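Local coordinates for protein particle-associated glycoside hydrolase (Acinetobacter phage Fri1, PDB 6C72) that probably cleaves the capsular polysaccharide of Acinetobacter baumannii as a trimeric phage tailspike during virus entry, at residues S18-L27 with Q37-A46. Residues are numbered along the deposited sequence; the frame is centred on the assembly and turned at random.
Sequences SVQVDSVNAL and QKATTTSYVA
V19 and V21 of strand 19-21 pair with A39 and T41 of the parallel strand 38-41, joined by a beta-alpha-beta crossover through the short helix 24-27, in the small N-terminal domain ahead of the long parallel beta-helix. The ladder runs V19 N to K38 O, T40 N to V19 O and V21 N to T40 O, then reaches V21 O, which takes two donors from one residue: T42 N at 2.8 Å and T42 OG1 at 3.0 Å. The hydroxyl comes from above the carbonyl plane; chi1 of -66° sets OG1 beside its own backbone N, so both donors reach the same oxygen. A weak bond from S43 N to D22 O follows.

On the face carrying V19, A39, V21 and T41, the helix closes in. L27 forks over the sheet, CD1 lying 3.8 Å from A39 CB and CD2 3.9 Å from T41 CG2, while W81 and Y55 of the following strands continue this apolar layer. At one end V19 CG2 meets the amide of Q37, whose NE2 is 3.4 Å away and whose OE1 is held by L33 N. The other face, with Q20 and T40, packs against N36 and K38 of a second subunit, so the sheet takes part in the trimer.

Beyond the strands, the chain at 43-46 wraps the start of the helix. V24 CG2 sits over one face of the Y44 ring, 3.7 Å from its centroid, in a CH-pi contact; Y44 OH is tied down by G67 O. S23 is the N-cap: chi1 of 68° places its OG between the backbone N and the carbonyl carbon, turned to where it accepts from A26 N at 3.2 Å. Two residues earlier, V24 N, the first helical amide, bonds across the contact nearly straight (171°) to an in-plane lone pair of Y44 O.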
ATOM      1  N   SER A  18     -48.188 -16.302 -28.991  1.00149.85           N
ATOM      2  CA  SER A  18     -47.438 -15.183 -28.431  1.00148.79           C
ATOM      3  C   SER A  18     -48.177 -13.864 -28.635  1.00147.58           C
ATOM      4  O   SER A  18     -48.476 -13.476 -29.766  1.00147.01           O
ATOM      5  CB  SER A  18     -46.043 -15.099 -29.060  1.00146.99           C
ATOM      6  OG  SER A  18     -46.120 -14.803 -30.447  1.00147.37           O
ATOM      7  N   VAL A  19     -48.467 -13.180 -27.533  1.00 74.68           N
ATOM      8  CA  VAL A  19     -49.183 -11.910 -27.561  1.00 73.34           C
ATOM      9  C   VAL A  19     -48.186 -10.766 -27.752  1.00 71.88           C
ATOM     10  O   VAL A  19     -47.101 -10.758 -27.159  1.00 71.95           O
ATOM     11  CB  VAL A  19     -50.010 -11.743 -26.272  1.00 73.52           C
ATOM     12  CG1 VAL A  19     -50.705 -10.392 -26.234  1.00 71.95           C
ATOM     13  CG2 VAL A  19     -51.020 -12.863 -26.168  1.00 74.71           C
ATOM     14  N   GLN A  20     -48.565  -9.784 -28.570  1.00 88.76           N
ATOM     15  CA  GLN A  20     -47.752  -8.597 -28.827  1.00 87.02           C
ATOM     16  C   GLN A  20     -48.681  -7.395 -28.891  1.00 86.09           C
ATOM     17  O   GLN A  20     -49.542  -7.326 -29.773  1.00 86.99           O
ATOM     18  CB  GLN A  20     -46.965  -8.723 -30.144  1.00 85.99           C
ATOM     19  CG  GLN A  20     -45.848  -7.681 -30.329  1.00 83.92           C
ATOM     20  CD  GLN A  20     -45.096  -7.780 -31.673  1.00 86.01           C
ATOM     21  OE1 GLN A  20     -45.219  -8.755 -32.426  1.00 88.90           O
ATOM     22  NE2 GLN A  20     -44.325  -6.743 -31.977  1.00 85.22           N
ATOM     23  N   VAL A  21     -48.531  -6.464 -27.953  1.00 61.91           N
ATOM     24  CA  VAL A  21     -49.331  -5.247 -27.931  1.00 62.48           C
ATOM     25  C   VAL A  21     -48.391  -4.045 -27.938  1.00 60.85           C
ATOM     26  O   VAL A  21     -47.171  -4.188 -27.872  1.00 59.08           O
ATOM     27  CB  VAL A  21     -50.308  -5.194 -26.738  1.00 61.16           C
ATOM     28  CG1 VAL A  21     -51.324  -6.315 -26.849  1.00 63.45           C
ATOM     29  CG2 VAL A  21     -49.558  -5.283 -25.432  1.00 59.02           C
ATOM     30  N   ASP A  22     -48.975  -2.849 -28.065  1.00 96.85           N
ATOM     31  CA  ASP A  22     -48.198  -1.631 -28.266  1.00 95.69           C
ATOM     32  C   ASP A  22     -47.951  -0.834 -26.987  1.00 95.17           C
ATOM     33  O   ASP A  22     -47.145   0.104 -27.013  1.00 94.34           O
ATOM     34  CB  ASP A  22     -48.871  -0.735 -29.323  1.00 98.38           C
ATOM     35  CG  ASP A  22     -50.268  -0.281 -28.925  1.00 99.56           C
ATOM     36  OD1 ASP A  22     -50.732  -0.626 -27.820  1.00 97.56           O
ATOM     37  OD2 ASP A  22     -50.922   0.402 -29.741  1.00102.75           O
ATOM     38  N   SER A  23     -48.609  -1.173 -25.881  1.00 72.16           N
ATOM     39  CA  SER A  23     -48.462  -0.409 -24.647  1.00 71.32           C
ATOM     40  C   SER A  23     -49.050  -1.218 -23.501  1.00 72.00           C
ATOM     41  O   SER A  23     -49.711  -2.238 -23.712  1.00 73.30           O
ATOM     42  CB  SER A  23     -49.143   0.960 -24.731  1.00 69.62           C
ATOM     43  OG  SER A  23     -50.549   0.816 -24.795  1.00 69.37           O
ATOM     44  N   VAL A  24     -48.821  -0.722 -22.280  1.00 49.87           N
ATOM     45  CA  VAL A  24     -49.412  -1.341 -21.096  1.00 48.35           C
ATOM     46  C   VAL A  24     -50.927  -1.169 -21.108  1.00 50.55           C
ATOM     47  O   VAL A  24     -51.671  -2.092 -20.751  1.00 50.84           O
ATOM     48  CB  VAL A  24     -48.779  -0.763 -19.812  1.00 45.48           C
ATOM     49  CG1 VAL A  24     -49.699  -0.959 -18.624  1.00 44.72           C
ATOM     50  CG2 VAL A  24     -47.439  -1.424 -19.523  1.00 43.11           C
ATOM     51  N   ASN A  25     -51.413  -0.003 -21.544  1.00 61.13           N
ATOM     52  CA  ASN A  25     -52.858   0.198 -21.621  1.00 59.86           C
ATOM     53  C   ASN A  25     -53.504  -0.830 -22.535  1.00 62.00           C
ATOM     54  O   ASN A  25     -54.610  -1.309 -22.260  1.00 62.13           O
ATOM     55  CB  ASN A  25     -53.186   1.620 -22.085  1.00 60.33           C
ATOM     56  CG  ASN A  25     -52.973   2.651 -20.984  1.00 58.74           C
ATOM     57  OD1 ASN A  25     -52.879   2.301 -19.802  1.00 56.37           O
ATOM     58  ND2 ASN A  25     -52.896   3.925 -21.362  1.00 60.33           N
ATOM     59  N   ALA A  26     -52.837  -1.177 -23.639  1.00 63.65           N
ATOM     60  CA  ALA A  26     -53.379  -2.210 -24.518  1.00 65.36           C
ATOM     61  C   ALA A  26     -53.369  -3.574 -23.834  1.00 67.03           C
ATOM     62  O   ALA A  26     -54.310  -4.362 -23.990  1.00 67.90           O
ATOM     63  CB  ALA A  26     -52.592  -2.253 -25.831  1.00 66.18           C
ATOM     64  N   LEU A  27     -52.322  -3.851 -23.049  1.00 56.14           N
ATOM     65  CA  LEU A  27     -52.232  -5.114 -22.321  1.00 54.86           C
ATOM     66  C   LEU A  27     -53.375  -5.266 -21.316  1.00 54.85           C
ATOM     67  O   LEU A  27     -53.890  -6.371 -21.117  1.00 55.77           O
ATOM     68  CB  LEU A  27     -50.873  -5.203 -21.621  1.00 51.46           C
ATOM     69  CG  LEU A  27     -50.397  -6.521 -21.001  1.00 50.42           C
ATOM     70  CD1 LEU A  27     -50.276  -7.627 -22.041  1.00 52.48           C
ATOM     71  CD2 LEU A  27     -49.065  -6.307 -20.287  1.00 49.90           C
ATOM     72  N   GLN A  37     -49.076 -17.594 -20.164  1.00 78.42           N
ATOM     73  CA  GLN A  37     -48.941 -17.215 -21.561  1.00 79.73           C
ATOM     74  C   GLN A  37     -48.018 -16.010 -21.698  1.00 78.27           C
ATOM     75  O   GLN A  37     -48.014 -15.109 -20.857  1.00 75.99           O
ATOM     76  CB  GLN A  37     -50.297 -16.887 -22.183  1.00 80.20           C
ATOM     77  CG  GLN A  37     -50.206 -16.577 -23.671  1.00 80.74           C
ATOM     78  CD  GLN A  37     -51.524 -16.161 -24.276  1.00 80.55           C
ATOM     79  OE1 GLN A  37     -52.460 -15.794 -23.568  1.00 80.06           O
ATOM     80  NE2 GLN A  37     -51.600 -16.194 -25.598  1.00 80.70           N
ATOM     81  N   LYS A  38     -47.252 -15.996 -22.786  1.00 94.69           N
ATOM     82  CA  LYS A  38     -46.281 -14.944 -23.050  1.00 93.67           C
ATOM     83  C   LYS A  38     -46.957 -13.726 -23.672  1.00 93.10           C
ATOM     84  O   LYS A  38     -47.749 -13.854 -24.610  1.00 93.73           O
ATOM     85  CB  LYS A  38     -45.210 -15.470 -24.005  1.00 95.23           C
ATOM     86  CG  LYS A  38     -44.031 -14.547 -24.286  1.00 90.76           C
ATOM     87  CD  LYS A  38     -42.953 -15.319 -25.044  1.00 89.13           C
ATOM     88  CE  LYS A  38     -41.910 -14.401 -25.664  1.00 83.62           C
ATOM     89  NZ  LYS A  38     -40.906 -15.168 -26.466  1.00 83.63           N
ATOM     90  N   ALA A  39     -46.651 -12.544 -23.139  1.00 57.33           N
ATOM     91  CA  ALA A  39     -47.060 -11.277 -23.733  1.00 57.03           C
ATOM     92  C   ALA A  39     -45.869 -10.333 -23.764  1.00 55.64           C
ATOM     93  O   ALA A  39     -45.052 -10.319 -22.837  1.00 52.83           O
ATOM     94  CB  ALA A  39     -48.205 -10.617 -22.977  1.00 56.35           C
ATOM     95  N   THR A  40     -45.770  -9.551 -24.836  1.00 76.02           N
ATOM     96  CA  THR A  40     -44.669  -8.619 -25.031  1.00 72.84           C
ATOM     97  C   THR A  40     -45.229  -7.267 -25.446  1.00 72.45           C
ATOM     98  O   THR A  40     -45.950  -7.172 -26.442  1.00 72.26           O
ATOM     99  CB  THR A  40     -43.675  -9.158 -26.065  1.00 69.84           C
ATOM    100  OG1 THR A  40     -42.961 -10.263 -25.495  1.00 68.26           O
ATOM    101  CG2 THR A  40     -42.684  -8.076 -26.489  1.00 65.75           C
ATOM    102  N   THR A  41     -44.929  -6.238 -24.661  1.00 57.32           N
ATOM    103  CA  THR A  41     -45.321  -4.871 -24.978  1.00 56.21           C
ATOM    104  C   THR A  41     -44.268  -4.205 -25.851  1.00 53.43           C
ATOM    105  O   THR A  41     -43.067  -4.415 -25.668  1.00 51.26           O
ATOM    106  CB  THR A  41     -45.515  -4.039 -23.711  1.00 56.32           C
ATOM    107  OG1 THR A  41     -44.326  -4.099 -22.913  1.00 55.03           O
ATOM    108  CG2 THR A  41     -46.708  -4.536 -22.910  1.00 57.43           C
ATOM    109  N   THR A  42     -44.736  -3.427 -26.828  1.00 68.07           N
ATOM    110  CA  THR A  42     -43.839  -2.633 -27.659  1.00 65.82           C
ATOM    111  C   THR A  42     -43.198  -1.507 -26.857  1.00 64.93           C
ATOM    112  O   THR A  42     -41.988  -1.273 -26.952  1.00 62.92           O
ATOM    113  CB  THR A  42     -44.622  -2.050 -28.838  1.00 65.66           C
ATOM    114  OG1 THR A  42     -45.063  -3.103 -29.707  1.00 66.94           O
ATOM    115  CG2 THR A  42     -43.769  -1.053 -29.603  1.00 65.19           C
ATOM    116  N   SER A  43     -44.009  -0.769 -26.105  1.00 58.34           N
ATOM    117  CA  SER A  43     -43.550   0.272 -25.197  1.00 57.93           C
ATOM    118  C   SER A  43     -44.380   0.213 -23.930  1.00 58.96           C
ATOM    119  O   SER A  43     -45.358  -0.533 -23.843  1.00 59.88           O
ATOM    120  CB  SER A  43     -43.669   1.663 -25.819  1.00 57.23           C
ATOM    121  OG  SER A  43     -43.186   1.663 -27.142  1.00 56.32           O
ATOM    122  N   TYR A  44     -44.000   1.021 -22.939  1.00 46.25           N
ATOM    123  CA  TYR A  44     -44.918   1.231 -21.826  1.00 45.33           C
ATOM    124  C   TYR A  44     -46.052   2.161 -22.246  1.00 47.96           C
ATOM    125  O   TYR A  44     -47.223   1.777 -22.226  1.00 49.01           O
ATOM    126  CB  TYR A  44     -44.187   1.790 -20.612  1.00 42.89           C
ATOM    127  CG  TYR A  44     -44.980   1.666 -19.326  1.00 41.54           C
ATOM    128  CD1 TYR A  44     -46.021   2.537 -19.032  1.00 42.87           C
ATOM    129  CD2 TYR A  44     -44.677   0.671 -18.401  1.00 39.86           C
ATOM    130  CE1 TYR A  44     -46.729   2.416 -17.862  1.00 41.82           C
ATOM    131  CE2 TYR A  44     -45.372   0.551 -17.240  1.00 38.14           C
ATOM    132  CZ  TYR A  44     -46.387   1.424 -16.969  1.00 39.42           C
ATOM    133  OH  TYR A  44     -47.076   1.290 -15.798  1.00 38.53           O
ATOM    134  N   VAL A  45     -45.719   3.388 -22.645  1.00 55.76           N
ATOM    135  CA  VAL A  45     -46.677   4.310 -23.253  1.00 55.02           C
ATOM    136  C   VAL A  45     -46.581   4.197 -24.771  1.00 56.07           C
ATOM    137  O   VAL A  45     -45.488   4.293 -25.345  1.00 56.47           O
ATOM    138  CB  VAL A  45     -46.439   5.755 -22.785  1.00 54.40           C
ATOM    139  CG1 VAL A  45     -47.332   6.713 -23.552  1.00 57.51           C
ATOM    140  CG2 VAL A  45     -46.711   5.865 -21.297  1.00 52.91           C
ATOM    141  N   ALA A  46     -47.727   4.006 -25.419  1.00 63.27           N
ATOM    142  CA  ALA A  46     -47.750   3.695 -26.844  1.00 65.53           C
ATOM    143  C   ALA A  46     -47.021   4.756 -27.656  1.00 67.41           C
ATOM    144  O   ALA A  46     -47.222   5.959 -27.463  1.00 68.58           O
ATOM    145  CB  ALA A  46     -49.192   3.564 -27.328  1.00 68.36           C
TER